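Local structure of ATP synthase epsilon chain (Caldalkalibacillus thermarum TA2.A1, 5IK2) at residues H[24-28]-H[43-49]; H[59-63]-H[126-130]. The protein is a subunit of the F1 sector of ATP synthase, binds ATP, and probably takes part in making ATP from ADP at the expense of a proton gradient. The protein carries 2 engineered substitutions. All coordinates share one frame; numbering follows the deposited sequence.

Interaction 1: residues H[24-28]-H[43-49]; sequences IARGV and TPLKTAP
The guanidinium of Arg26 lies over the methyl group of Ala48. Ala48 CB sits on one face of the flat group, displaced toward its rim, with NH1 of Arg26 3.4 Å from CB of Ala48. NH2 reaches on to Pro49, whose CD meets it obliquely; the two side chains run side by side. Arg26 sends CG opposite its own backbone N (chi1 -164°), and a bend at chi3 then carries the group back over Ala48. The backbones meet further along. Lys46 N donates to Arg26 O at 3.0 Å, nearly in line with the carbonyl. Val28 N donates to Pro44 O at 3.1 Å, tilted from the carbonyl plane. These two bonds bracket Gly27 and Leu45, which form a single beta bridge. Beside the bridge, Leu45 CD2 packs on Ala25 CB at 3.9 Å. A water takes the N-H of Arg26 and donates to Pro49 O. It spans the backbones just past the point where strands 19-26 and 48-54 pair antiparallel (Ile24 bonds Arg51), in the beta-sandwich domain. Val28 sets CG1 against Pro44 CB at 3.9 Å, while CG2 slides past Thr43 OG1. That hydroxyl is hydrogen-bonded to the backbone of the chain of another protein, which packs on Val28 and Pro44 too. Shortening Val28 to an alanine would remove both methyl branches and would probably open a gap beside the Pro44 ring and at the neighbouring protein's chain. Lys46 runs out extended past the carbonyls of Gly27 and Val28. Its NZ stays 6.6 Å from Arg26 NE, so the two like charges do not meet. Direct and water-mediated backbone bonds thus probably set how the two segments meet, and the long cationic side chains add mainly their aliphatic and flat surfaces.

Interaction 2: residues H[59-63]-H[126-130]; sequences TLIAV and VRLQV
Val130 points both of its methyl groups at strand 59-63, CG1 mainly to Leu60 and CG2 mainly to Ala62. CG1 lies opposite the backbone N of Val130 (chi1 176°), which turns it to Leu60. There it meets CB of Leu60 at 3.9 Å and also rests against the Leu60 carbonyl. CG2 goes to the next residue on the same side of the strand, with Ala62 CB 3.7 Å from Val130 CG2. One turn earlier on the helix, Val126 brings CG1 to Ala62 CB at 3.8 Å. The small methyl of Ala62 thus fits between Val126 and Val130, and it also touches the helix backbone at CA of Arg127. Its small size is consistent with the close approach of the backbones: the CA atoms of Ala62 and Arg127 are 5.4 Å apart. Strand and helix run almost antiparallel, at 166°, with their axes 7.6 Å apart. The contact seats C-terminal helix 114-133 against the N-terminal beta-sandwich, the two-domain architecture of the epsilon subunit. Leu60 and Ala62 face the helix, while Ile61 and Val63 turn their side chains to the other side of the strand. No hydrogen bond joins the two segments. Strand 57-64 has its backbone partners elsewhere, among them Val50 and Glu83. Arg127 touches the strand near the base of its side chain, with its CG 4.3 Å from Ala62 CB. Its extended chain carries the guanidinium to Glu83, where NH2 forms a salt bridge with OE2. Arg127, Glu83 and Thr81 are known ATP-binding residues of this protein, although this chain holds no nucleotide.

How the interactions relate
Interaction 1 joins parts of the beta-sandwich domain to each other, whereas interaction 2 joins that sandwich to helix 114-133. The first is partly buried: backbone bonds and a water share the work with charged side chains at its exposed margin. The second is a buried, mainly apolar fit, without hydrogen bonds between its segments. Both reach the same sheet. Strands 48-54 and 57-64 are antiparallel neighbours, and Ala48 N probably bonds to Val63 O, 3.1 Å away. Val126 packs against the Thr47 and Ala48 backbone, so the helix of interaction 2 also touches segment 43-49 of interaction 1. Another protein's chain reaches only interaction 1; interaction 2 instead includes an ATP-binding residue.

Interaction 1: residues H[24-28]-H[43-49]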
# COMPACT_ATOMS: atom_id res chain seq x y z
N ILE H 24 -12.34 8.61 -73.06
CA ILE H 24 -12.00 7.43 -73.85
C ILE H 24 -12.07 6.20 -72.94
O ILE H 24 -11.27 6.07 -72.01
CB ILE H 24 -10.59 7.54 -74.48
CG1 ILE H 24 -10.40 8.87 -75.24
CG2 ILE H 24 -10.31 6.35 -75.40
CD1 ILE H 24 -11.31 9.07 -76.44
N ALA H 25 -13.03 5.32 -73.21
CA ALA H 25 -13.24 4.09 -72.43
C ALA H 25 -13.35 2.89 -73.37
O ALA H 25 -13.96 2.98 -74.44
CB ALA H 25 -14.50 4.22 -71.59
N ARG H 26 -12.77 1.77 -72.95
CA ARG H 26 -12.74 0.55 -73.76
C ARG H 26 -13.92 -0.36 -73.43
O ARG H 26 -13.87 -1.16 -72.50
CB ARG H 26 -11.41 -0.19 -73.56
CG ARG H 26 -11.12 -1.25 -74.62
CD ARG H 26 -9.83 -2.00 -74.31
NE ARG H 26 -8.68 -1.09 -74.22
CZ ARG H 26 -7.49 -1.41 -73.70
NH1 ARG H 26 -7.25 -2.62 -73.20
NH2 ARG H 26 -6.53 -0.49 -73.67
N GLY H 27 -15.00 -0.22 -74.21
CA GLY H 27 -16.19 -1.05 -74.06
C GLY H 27 -15.96 -2.48 -74.53
O GLY H 27 -15.00 -2.76 -75.26
N VAL H 28 -16.84 -3.38 -74.09
CA VAL H 28 -16.78 -4.80 -74.49
C VAL H 28 -16.90 -5.01 -76.01
O VAL H 28 -16.31 -5.95 -76.55
CB VAL H 28 -17.81 -5.68 -73.74
CG1 VAL H 28 -17.41 -5.85 -72.28
CG2 VAL H 28 -19.24 -5.14 -73.86
N THR H 43 -23.09 0.32 -71.13
CA THR H 43 -22.27 -0.77 -71.66
C THR H 43 -21.24 -1.25 -70.63
O THR H 43 -20.68 -0.42 -69.90
CB THR H 43 -21.56 -0.36 -72.97
OG1 THR H 43 -20.77 -1.45 -73.47
CG2 THR H 43 -20.66 0.88 -72.78
N PRO H 44 -20.98 -2.57 -70.56
CA PRO H 44 -19.85 -3.03 -69.74
C PRO H 44 -18.51 -2.63 -70.36
O PRO H 44 -18.40 -2.51 -71.59
CB PRO H 44 -20.00 -4.56 -69.73
CG PRO H 44 -21.42 -4.82 -70.11
CD PRO H 44 -21.78 -3.71 -71.05
N LEU H 45 -17.51 -2.42 -69.51
CA LEU H 45 -16.16 -2.07 -69.94
C LEU H 45 -15.23 -3.25 -69.68
O LEU H 45 -15.41 -4.00 -68.72
CB LEU H 45 -15.64 -0.86 -69.16
CG LEU H 45 -16.40 0.46 -69.30
CD1 LEU H 45 -15.81 1.50 -68.36
CD2 LEU H 45 -16.38 0.96 -70.73
N LYS H 46 -14.23 -3.40 -70.56
CA LYS H 46 -13.13 -4.33 -70.32
C LYS H 46 -12.22 -3.73 -69.26
O LYS H 46 -12.18 -2.51 -69.08
CB LYS H 46 -12.33 -4.57 -71.60
CG LYS H 46 -13.10 -5.27 -72.70
CD LYS H 46 -12.24 -5.43 -73.95
CE LYS H 46 -13.01 -6.14 -75.06
NZ LYS H 46 -12.19 -6.32 -76.29
N THR H 47 -11.49 -4.60 -68.56
CA THR H 47 -10.47 -4.16 -67.61
C THR H 47 -9.36 -3.48 -68.41
O THR H 47 -8.60 -4.15 -69.12
CB THR H 47 -9.92 -5.33 -66.77
OG1 THR H 47 -10.97 -5.87 -65.97
CG2 THR H 47 -8.78 -4.88 -65.87
N ALA H 48 -9.31 -2.15 -68.33
CA ALA H 48 -8.40 -1.34 -69.13
C ALA H 48 -8.27 0.08 -68.56
O ALA H 48 -9.05 0.46 -67.67
CB ALA H 48 -8.90 -1.28 -70.57
N PRO H 49 -7.29 0.87 -69.05
CA PRO H 49 -7.21 2.27 -68.63
C PRO H 49 -8.34 3.12 -69.22
O PRO H 49 -8.66 2.98 -70.40
CB PRO H 49 -5.85 2.74 -69.17
CG PRO H 49 -5.09 1.49 -69.46
CD PRO H 49 -6.12 0.48 -69.86
O HOH W 1 -11.34 1.79 -70.45

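Interaction 2: residues H[59-63]-H[126-130]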
# COMPACT_ATOMS: atom_id res chain seq x y z
N THR H 59 -5.34 12.18 -68.24
CA THR H 59 -5.34 11.41 -66.98
C THR H 59 -5.81 9.98 -67.25
O THR H 59 -6.91 9.78 -67.77
CB THR H 59 -6.26 12.06 -65.93
OG1 THR H 59 -5.98 13.46 -65.83
CG2 THR H 59 -6.08 11.42 -64.56
N LEU H 60 -4.96 9.00 -66.91
CA LEU H 60 -5.32 7.59 -66.99
C LEU H 60 -5.78 7.09 -65.63
O LEU H 60 -5.12 7.34 -64.62
CB LEU H 60 -4.12 6.75 -67.45
CG LEU H 60 -3.49 7.08 -68.81
CD1 LEU H 60 -2.31 6.15 -69.08
CD2 LEU H 60 -4.50 7.00 -69.94
N ILE H 61 -6.92 6.40 -65.60
CA ILE H 61 -7.43 5.73 -64.40
C ILE H 61 -7.48 4.23 -64.69
O ILE H 61 -8.13 3.81 -65.66
CB ILE H 61 -8.84 6.22 -64.00
CG1 ILE H 61 -8.86 7.75 -63.84
CG2 ILE H 61 -9.31 5.54 -62.71
CD1 ILE H 61 -9.21 8.51 -65.10
N ALA H 62 -6.80 3.43 -63.87
CA ALA H 62 -6.83 1.97 -63.99
C ALA H 62 -8.17 1.45 -63.49
O ALA H 62 -8.43 1.50 -62.30
CB ALA H 62 -5.68 1.35 -63.20
N VAL H 63 -9.01 0.96 -64.40
CA VAL H 63 -10.36 0.47 -64.07
C VAL H 63 -10.49 -1.02 -64.38
O VAL H 63 -10.08 -1.47 -65.45
CB VAL H 63 -11.44 1.26 -64.85
CG1 VAL H 63 -12.84 0.69 -64.59
CG2 VAL H 63 -11.39 2.74 -64.49
N VAL H 126 -3.17 -3.77 -65.88
CA VAL H 126 -3.73 -2.43 -66.10
C VAL H 126 -3.25 -1.44 -65.03
O VAL H 126 -2.99 -0.28 -65.34
CB VAL H 126 -5.27 -2.47 -66.19
CG1 VAL H 126 -5.89 -1.08 -66.14
CG2 VAL H 126 -5.70 -3.17 -67.47
N ARG H 127 -3.15 -1.90 -63.78
CA ARG H 127 -2.56 -1.09 -62.69
C ARG H 127 -1.10 -0.71 -62.96
O ARG H 127 -0.68 0.40 -62.61
CB ARG H 127 -2.68 -1.82 -61.34
CG ARG H 127 -4.04 -1.69 -60.69
CD ARG H 127 -4.17 -2.60 -59.49
NE ARG H 127 -5.41 -2.37 -58.74
CZ ARG H 127 -5.82 -3.10 -57.70
NH1 ARG H 127 -5.11 -4.13 -57.25
NH2 ARG H 127 -6.97 -2.79 -57.11
N LEU H 128 -0.34 -1.62 -63.57
CA LEU H 128 1.06 -1.36 -63.95
C LEU H 128 1.18 -0.39 -65.13
O LEU H 128 2.07 0.46 -65.13
CB LEU H 128 1.79 -2.67 -64.26
CG LEU H 128 1.97 -3.61 -63.06
CD1 LEU H 128 2.22 -5.04 -63.51
CD2 LEU H 128 3.09 -3.13 -62.14
N GLN H 129 0.30 -0.53 -66.12
CA GLN H 129 0.25 0.40 -67.27
C GLN H 129 0.00 1.85 -66.85
O GLN H 129 0.68 2.76 -67.33
CB GLN H 129 -0.84 -0.02 -68.27
CG GLN H 129 -0.51 -1.22 -69.13
CD GLN H 129 -1.68 -1.65 -70.01
OE1 GLN H 129 -2.41 -0.82 -70.55
NE2 GLN H 129 -1.87 -2.96 -70.15
N VAL H 130 -0.97 2.05 -65.97
CA VAL H 130 -1.34 3.39 -65.48
C VAL H 130 -0.28 3.95 -64.52
O VAL H 130 -0.10 5.17 -64.46
CB VAL H 130 -2.76 3.38 -64.85
CG1 VAL H 130 -3.11 4.74 -64.24
CG2 VAL H 130 -3.80 3.00 -65.89